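Local coordinates for protein TRAP dicarboxylate transporter, DctP subunit (Ochrobactrum anthropi, PDB 4P47) that probably serves as the periplasmic solute-binding subunit of a TRAP-type transporter, capturing a substrate, perhaps a dicarboxylate, for uptake, at residues 107-112 with 236-241. Numbering follows the deposited sequence.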
# COMPACT_ATOMS: atom_id res chain seq x y z
N ALA A 107 9.12 5.11 -5.77
CA ALA A 107 8.09 5.85 -6.50
C ALA A 107 6.68 5.56 -5.95
O ALA A 107 5.81 6.43 -5.99
CB ALA A 107 8.15 5.56 -8.02
N VAL A 108 6.43 4.35 -5.46
CA VAL A 108 5.06 4.03 -5.01
C VAL A 108 4.70 4.74 -3.71
O VAL A 108 3.53 4.80 -3.36
CB VAL A 108 4.79 2.52 -4.86
CG1 VAL A 108 5.13 1.77 -6.15
CG2 VAL A 108 5.50 1.90 -3.67
N ASP A 109 5.69 5.27 -3.01
CA ASP A 109 5.46 6.05 -1.80
C ASP A 109 5.29 7.56 -2.07
O ASP A 109 5.04 8.32 -1.13
CB ASP A 109 6.61 5.86 -0.83
CG ASP A 109 6.59 4.50 -0.13
OD1 ASP A 109 5.52 3.87 -0.02
OD2 ASP A 109 7.65 4.10 0.38
N LEU A 110 5.43 8.02 -3.31
CA LEU A 110 5.31 9.45 -3.58
C LEU A 110 3.90 9.94 -3.29
O LEU A 110 2.94 9.20 -3.43
CB LEU A 110 5.72 9.76 -5.04
CG LEU A 110 7.19 9.49 -5.38
CD1 LEU A 110 7.41 9.61 -6.89
CD2 LEU A 110 8.15 10.41 -4.64
N PRO A 111 3.78 11.19 -2.86
CA PRO A 111 2.45 11.65 -2.42
C PRO A 111 1.42 12.02 -3.48
O PRO A 111 1.72 12.50 -4.59
CB PRO A 111 2.76 12.87 -1.53
CG PRO A 111 4.14 13.28 -1.88
CD PRO A 111 4.87 12.09 -2.48
N PHE A 112 0.16 11.82 -3.08
CA PHE A 112 -1.01 12.25 -3.85
C PHE A 112 -1.04 11.71 -5.29
O PHE A 112 -1.55 12.38 -6.20
CB PHE A 112 -1.12 13.79 -3.85
CG PHE A 112 -1.17 14.40 -2.47
CD1 PHE A 112 -2.28 14.23 -1.66
CD2 PHE A 112 -0.10 15.13 -1.99
CE1 PHE A 112 -2.32 14.79 -0.40
CE2 PHE A 112 -0.15 15.70 -0.72
CZ PHE A 112 -1.27 15.52 0.08
N GLN A 236 -0.79 9.27 0.59
CA GLN A 236 -0.05 8.21 -0.07
C GLN A 236 -1.01 7.04 -0.28
O GLN A 236 -2.08 6.99 0.32
CB GLN A 236 1.10 7.73 0.80
CG GLN A 236 2.22 8.74 0.93
CD GLN A 236 3.14 8.35 2.04
OE1 GLN A 236 2.77 8.38 3.23
NE2 GLN A 236 4.33 7.93 1.69
N TYR A 237 -0.62 6.13 -1.16
CA TYR A 237 -1.36 4.91 -1.43
C TYR A 237 -0.38 3.78 -1.28
O TYR A 237 0.71 3.85 -1.85
CB TYR A 237 -1.91 4.90 -2.85
CG TYR A 237 -2.64 3.61 -3.18
CD1 TYR A 237 -3.93 3.36 -2.72
CD2 TYR A 237 -2.04 2.63 -3.97
CE1 TYR A 237 -4.59 2.17 -3.02
CE2 TYR A 237 -2.71 1.46 -4.29
CZ TYR A 237 -3.97 1.24 -3.82
OH TYR A 237 -4.62 0.07 -4.16
N ASN A 238 -0.76 2.74 -0.55
CA ASN A 238 0.06 1.55 -0.34
C ASN A 238 -0.45 0.37 -1.19
O ASN A 238 -1.38 -0.33 -0.78
CB ASN A 238 0.07 1.10 1.15
CG ASN A 238 0.77 2.07 2.12
OD1 ASN A 238 0.43 2.12 3.31
ND2 ASN A 238 1.76 2.78 1.64
N PRO A 239 0.17 0.13 -2.35
CA PRO A 239 -0.07 -1.12 -3.06
C PRO A 239 0.77 -2.19 -2.42
O PRO A 239 1.84 -1.88 -1.87
CB PRO A 239 0.44 -0.83 -4.47
CG PRO A 239 1.47 0.21 -4.32
CD PRO A 239 1.18 0.96 -3.03
N GLN A 240 0.32 -3.44 -2.47
CA GLN A 240 1.16 -4.54 -2.06
C GLN A 240 1.66 -5.27 -3.28
O GLN A 240 1.01 -5.25 -4.35
CB GLN A 240 0.43 -5.47 -1.13
CG GLN A 240 -0.05 -4.72 0.10
CD GLN A 240 -0.11 -5.59 1.31
OE1 GLN A 240 -0.59 -6.73 1.26
NE2 GLN A 240 0.38 -5.07 2.42
N ILE A 241 2.84 -5.84 -3.20
CA ILE A 241 3.34 -6.66 -4.29
C ILE A 241 3.42 -8.10 -3.80
O ILE A 241 3.92 -8.41 -2.70
CB ILE A 241 4.69 -6.14 -4.83
CG1 ILE A 241 5.14 -6.99 -6.02
CG2 ILE A 241 5.74 -6.11 -3.73
CD1 ILE A 241 6.31 -6.38 -6.78
O HOH W 1 1.74 6.85 -2.67
O HOH W 2 3.22 3.00 -0.93
O HOH W 3 4.29 3.92 2.57
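Gln236 makes the direct polar link between the two segments: its NE2 donates to Asp109 O at 2.9 Å. This joins a loop to the long strand 229-245, which runs through the mixed sheet of a family 7 solute-binding protein, a periplasmic binding protein fold. The bond is nearly straight, 167° at the hydrogen, and lands on a carbonyl lone pair, with Asp109 O almost in the Gln236 amide plane. Gln236 reaches it because CG sits anti to the carbonyl carbon (chi1 -70°) and the chain beyond is extended. A smaller side chain at this position, such as an alanine, would lose the amide donor and would probably leave this carbonyl less firmly held to the strand.

At the other end, Pro239 CG packs against Val108 CB at 4.1 Å, and helix 127-133 also touches Val108. Between these two points, three waters replace direct backbone pairing. One hydrogen-bonds to Val108 O and Leu110 O and accepts from Tyr237 N at 2.9 Å. Two more link Asp109 OD1 with Asn238 ND2, themselves 4.3 Å apart. Further out, strand 141-156 pairs antiparallel with strand 229-245 and supplies polar partners: Arg152 NH1 hydrogen-bonds to Asn238 OD1, and the Tyr237 hydroxyl to Glu148 OE1. Of the two waters at Asp109, one lies 2.6 Å from OD1 and also hydrogen-bonds to Tyr237 O, 2.8 Å away.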